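Local coordinates for protein alpha-L-rhamnosidase (Klebsiella oxytoca, PDB 4XHC) that hydrolyses terminal alpha-L-rhamnose residues from rhamnosides as a two-domain family GH78 glycosidase, at residues Gly248-Thr260 and His528-Gln540. Numbering follows the deposited sequence.
With RAM (alpha-L-rhamnopyranose), chain C.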
# COMPACT_ATOMS: atom_id res chain seq x y z
N GLY A 248 -5.14 23.15 -24.73
CA GLY A 248 -4.96 24.52 -24.29
C GLY A 248 -3.60 24.70 -23.63
O GLY A 248 -2.90 25.69 -23.87
N ASP A 249 -3.24 23.71 -22.81
CA ASP A 249 -1.96 23.72 -22.09
C ASP A 249 -0.80 23.60 -23.07
O ASP A 249 0.16 24.37 -23.02
CB ASP A 249 -1.93 22.59 -21.05
CG ASP A 249 -3.02 22.74 -19.99
OD1 ASP A 249 -4.21 22.67 -20.35
OD2 ASP A 249 -2.69 22.91 -18.79
N LEU A 250 -0.90 22.62 -23.97
CA LEU A 250 0.08 22.42 -25.04
C LEU A 250 0.40 23.71 -25.78
O LEU A 250 1.56 24.00 -26.07
CB LEU A 250 -0.44 21.37 -26.04
CG LEU A 250 0.39 21.13 -27.30
CD1 LEU A 250 1.81 20.73 -26.95
CD2 LEU A 250 -0.25 20.07 -28.17
N ARG A 251 -0.63 24.48 -26.11
CA ARG A 251 -0.44 25.71 -26.88
C ARG A 251 0.54 26.65 -26.22
O ARG A 251 1.40 27.22 -26.87
CB ARG A 251 -1.76 26.44 -27.10
CG ARG A 251 -1.61 27.67 -27.98
CD ARG A 251 -2.93 28.17 -28.52
NE ARG A 251 -3.53 29.11 -27.60
CZ ARG A 251 -3.56 30.43 -27.75
NH1 ARG A 251 -3.05 31.03 -28.80
NH2 ARG A 251 -4.14 31.15 -26.82
N LEU A 252 0.41 26.81 -24.91
CA LEU A 252 1.27 27.70 -24.15
C LEU A 252 2.64 27.08 -23.89
O LEU A 252 3.67 27.76 -24.00
CB LEU A 252 0.61 28.11 -22.83
CG LEU A 252 -0.20 29.42 -22.90
CD1 LEU A 252 -1.06 29.52 -24.14
CD2 LEU A 252 -1.05 29.56 -21.65
N GLN A 253 2.66 25.79 -23.58
CA GLN A 253 3.91 25.10 -23.35
C GLN A 253 4.81 25.14 -24.57
O GLN A 253 6.02 25.30 -24.44
CB GLN A 253 3.66 23.66 -22.91
CG GLN A 253 3.00 23.56 -21.55
CD GLN A 253 2.99 22.16 -20.98
OE1 GLN A 253 4.01 21.48 -20.97
NE2 GLN A 253 1.85 21.74 -20.47
N ALA A 254 4.23 24.99 -25.76
CA ALA A 254 5.01 25.03 -27.00
C ALA A 254 5.72 26.37 -27.20
O ALA A 254 6.83 26.41 -27.71
CB ALA A 254 4.14 24.70 -28.20
N LEU A 255 5.08 27.46 -26.80
CA LEU A 255 5.70 28.78 -26.92
C LEU A 255 6.95 28.87 -26.05
O LEU A 255 7.97 29.39 -26.48
CB LEU A 255 4.72 29.89 -26.52
CG LEU A 255 3.58 30.26 -27.47
CD1 LEU A 255 2.73 31.37 -26.86
CD2 LEU A 255 4.11 30.67 -28.84
N VAL A 256 6.86 28.36 -24.82
CA VAL A 256 7.97 28.47 -23.88
C VAL A 256 9.10 27.54 -24.31
O VAL A 256 10.27 27.92 -24.29
CB VAL A 256 7.53 28.13 -22.44
CG1 VAL A 256 8.67 28.35 -21.45
CG2 VAL A 256 6.32 28.98 -22.05
N ASN A 257 8.74 26.34 -24.73
CA ASN A 257 9.69 25.38 -25.27
C ASN A 257 10.55 26.00 -26.38
O ASN A 257 11.76 25.80 -26.44
CB ASN A 257 8.94 24.17 -25.81
CG ASN A 257 9.85 23.16 -26.48
OD1 ASN A 257 10.69 22.55 -25.84
ND2 ASN A 257 9.70 23.01 -27.79
N ASP A 258 9.90 26.77 -27.23
CA ASP A 258 10.54 27.45 -28.34
C ASP A 258 11.82 28.23 -28.00
O ASP A 258 12.77 28.23 -28.76
CB ASP A 258 9.55 28.42 -28.97
CG ASP A 258 9.48 28.30 -30.45
OD1 ASP A 258 9.36 27.14 -30.92
OD2 ASP A 258 9.54 29.34 -31.13
N VAL A 259 11.81 28.89 -26.86
CA VAL A 259 12.91 29.77 -26.43
C VAL A 259 13.70 29.21 -25.24
O VAL A 259 14.58 29.89 -24.73
CB VAL A 259 12.39 31.18 -26.05
CG1 VAL A 259 11.76 31.86 -27.26
CG2 VAL A 259 11.39 31.12 -24.89
N THR A 260 13.38 28.00 -24.80
CA THR A 260 14.13 27.34 -23.75
C THR A 260 14.78 26.07 -24.31
O THR A 260 15.90 26.14 -24.82
CB THR A 260 13.25 27.01 -22.52
OG1 THR A 260 12.13 26.22 -22.91
CG2 THR A 260 12.77 28.29 -21.85
N HIS A 528 2.25 23.75 -12.86
CA HIS A 528 1.38 23.67 -14.03
C HIS A 528 1.97 24.55 -15.10
O HIS A 528 2.09 25.76 -14.92
CB HIS A 528 -0.04 24.13 -13.68
CG HIS A 528 -1.12 23.21 -14.16
ND1 HIS A 528 -1.33 21.97 -13.61
CD2 HIS A 528 -2.05 23.35 -15.13
CE1 HIS A 528 -2.34 21.38 -14.22
NE2 HIS A 528 -2.80 22.20 -15.14
N ALA A 529 2.32 23.93 -16.23
CA ALA A 529 3.12 24.60 -17.25
C ALA A 529 2.36 25.66 -18.06
O ALA A 529 2.98 26.46 -18.75
CB ALA A 529 3.77 23.58 -18.17
N TRP A 530 1.04 25.67 -17.97
CA TRP A 530 0.28 26.74 -18.60
C TRP A 530 0.51 28.05 -17.84
O TRP A 530 0.08 29.11 -18.30
CB TRP A 530 -1.21 26.38 -18.76
CG TRP A 530 -2.11 26.46 -17.56
CD1 TRP A 530 -1.80 26.90 -16.30
CD2 TRP A 530 -3.51 26.14 -17.53
NE1 TRP A 530 -2.91 26.85 -15.49
CE2 TRP A 530 -3.97 26.39 -16.22
CE3 TRP A 530 -4.41 25.67 -18.48
CZ2 TRP A 530 -5.29 26.18 -15.84
CZ3 TRP A 530 -5.72 25.45 -18.10
CH2 TRP A 530 -6.15 25.71 -16.79
N SER A 531 1.20 27.98 -16.71
CA SER A 531 1.55 29.17 -15.92
C SER A 531 3.01 29.61 -16.06
O SER A 531 3.44 30.49 -15.31
CB SER A 531 1.28 28.91 -14.44
OG SER A 531 -0.05 28.47 -14.24
N CYS A 532 3.77 29.05 -16.99
CA CYS A 532 5.19 29.37 -17.11
C CYS A 532 5.55 30.27 -18.30
O CYS A 532 6.71 30.36 -18.70
CB CYS A 532 6.01 28.07 -17.19
SG CYS A 532 5.92 27.21 -18.77
N THR A 533 4.56 30.97 -18.85
CA THR A 533 4.78 31.79 -20.04
C THR A 533 5.63 33.04 -19.83
O THR A 533 6.20 33.55 -20.79
CB THR A 533 3.46 32.20 -20.70
OG1 THR A 533 2.54 32.63 -19.70
CG2 THR A 533 2.88 31.04 -21.46
N PRO A 534 5.73 33.54 -18.59
CA PRO A 534 6.66 34.66 -18.40
C PRO A 534 8.06 34.43 -18.98
O PRO A 534 8.70 35.37 -19.45
CB PRO A 534 6.71 34.79 -16.89
CG PRO A 534 5.33 34.44 -16.47
CD PRO A 534 4.87 33.35 -17.40
N ALA A 535 8.53 33.19 -18.95
CA ALA A 535 9.79 32.86 -19.61
C ALA A 535 9.77 33.24 -21.10
O ALA A 535 10.74 33.80 -21.62
CB ALA A 535 10.10 31.37 -19.45
N TRP A 536 8.65 32.97 -21.78
CA TRP A 536 8.49 33.34 -23.19
C TRP A 536 8.44 34.85 -23.37
O TRP A 536 9.19 35.40 -24.17
CB TRP A 536 7.23 32.69 -23.79
CG TRP A 536 7.05 32.97 -25.26
CD1 TRP A 536 7.79 32.46 -26.29
CD2 TRP A 536 6.06 33.80 -25.86
NE1 TRP A 536 7.33 32.94 -27.50
CE2 TRP A 536 6.26 33.76 -27.26
CE3 TRP A 536 5.02 34.58 -25.35
CZ2 TRP A 536 5.47 34.48 -28.15
CZ3 TRP A 536 4.22 35.29 -26.25
CH2 TRP A 536 4.45 35.23 -27.63
N PHE A 537 7.57 35.52 -22.62
CA PHE A 537 7.48 36.98 -22.68
C PHE A 537 8.83 37.64 -22.43
O PHE A 537 9.24 38.56 -23.16
CB PHE A 537 6.46 37.52 -21.66
CG PHE A 537 5.04 37.18 -21.98
CD1 PHE A 537 4.46 37.58 -23.19
CD2 PHE A 537 4.25 36.49 -21.07
CE1 PHE A 537 3.15 37.28 -23.48
CE2 PHE A 537 2.93 36.19 -21.35
CZ PHE A 537 2.38 36.58 -22.56
N ILE A 538 9.53 37.18 -21.40
CA ILE A 538 10.78 37.79 -21.00
C ILE A 538 11.83 37.60 -22.09
O ILE A 538 12.51 38.55 -22.46
CB ILE A 538 11.24 37.26 -19.62
CG1 ILE A 538 10.32 37.82 -18.53
CG2 ILE A 538 12.68 37.67 -19.33
CD1 ILE A 538 10.36 37.03 -17.24
N ARG A 539 11.92 36.38 -22.61
CA ARG A 539 12.93 36.05 -23.62
C ARG A 539 12.59 36.58 -25.02
O ARG A 539 13.44 37.16 -25.68
CB ARG A 539 13.17 34.54 -23.67
CG ARG A 539 13.88 34.00 -22.45
CD ARG A 539 13.63 32.52 -22.25
NE ARG A 539 14.16 32.06 -20.97
CZ ARG A 539 15.27 31.35 -20.81
NH1 ARG A 539 16.01 30.98 -21.85
NH2 ARG A 539 15.65 30.98 -19.60
N GLN A 540 11.36 36.37 -25.46
CA GLN A 540 10.93 36.76 -26.80
C GLN A 540 10.85 38.28 -26.98
O GLN A 540 11.18 38.77 -28.05
CB GLN A 540 9.56 36.14 -27.12
CG GLN A 540 9.10 36.29 -28.57
CD GLN A 540 9.98 35.54 -29.54
OE1 GLN A 540 10.59 34.53 -29.20
NE2 GLN A 540 10.03 36.02 -30.76
C1 RAM C . -8.19 21.05 -15.90
C2 RAM C . -6.71 21.39 -15.89
C3 RAM C . -6.18 21.51 -17.31
C4 RAM C . -7.19 22.25 -18.16
C5 RAM C . -8.44 21.39 -18.31
C6 RAM C . -9.71 22.20 -18.43
O1 RAM C . -8.41 20.11 -14.92
O2 RAM C . -6.59 22.65 -15.25
O3 RAM C . -4.93 22.20 -17.33
O4 RAM C . -6.66 22.51 -19.45
O5 RAM C . -8.58 20.52 -17.16
O HOH W 1 0.07 23.19 -18.05
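Asp249 and His528 meet at the sugar: RAM O3 donates to Asp249 OD2 at 2.8 Å and accepts a fairly straight bond from His528 NE2 at 3.1 Å, lying near the plane of the imidazole at its edge. The other carboxylate oxygen, Asp249 OD1, takes RAM O4 at 2.6 Å, giving the aspartate a two-pronged hold on neighbouring hydroxyls. Trp530 turns one indole face to O3, while the Asp249 carboxylate plane is nearly parallel to the indole (14°), with OD2 3.3 Å from Trp530 CE3 and set obliquely to the ring. Trp530 CG lies between its own backbone N and carbonyl carbon (chi1 78°), which swings the indole up to the sugar.

A second shell probably helps to position this set. One water donates to Asp249 OD2 and weakly accepts from Trp530 N; Ser525 holds His528 ND1, and Glu506 O takes Trp530 NE1. One turn along, the Gln253 amide packs on Ala529 CB, its NE2 bound to Glu236 O.

Farther from the pocket, helices 248-259 and 534-540 cross at 41°. Leu255 CB sits over the five-membered ring of Trp536, a CH-pi contact 4.0 Å from the centroid. Val256 CG2 nestles against Cys532 SG, and Val259 is a knob among Ala535, Trp536, Arg539 and Gln540. Arg539 NH1 bonds only weakly to Val259 O; it also bonds to Pro207 O, and NH2 forms a salt bridge with Asp220.

The pairing thus joins sequence-distant parts of the glycosidase domain, polar at the sugar and mostly apolar behind it, consistent with a contribution to rhamnose recognition at O3 and O4.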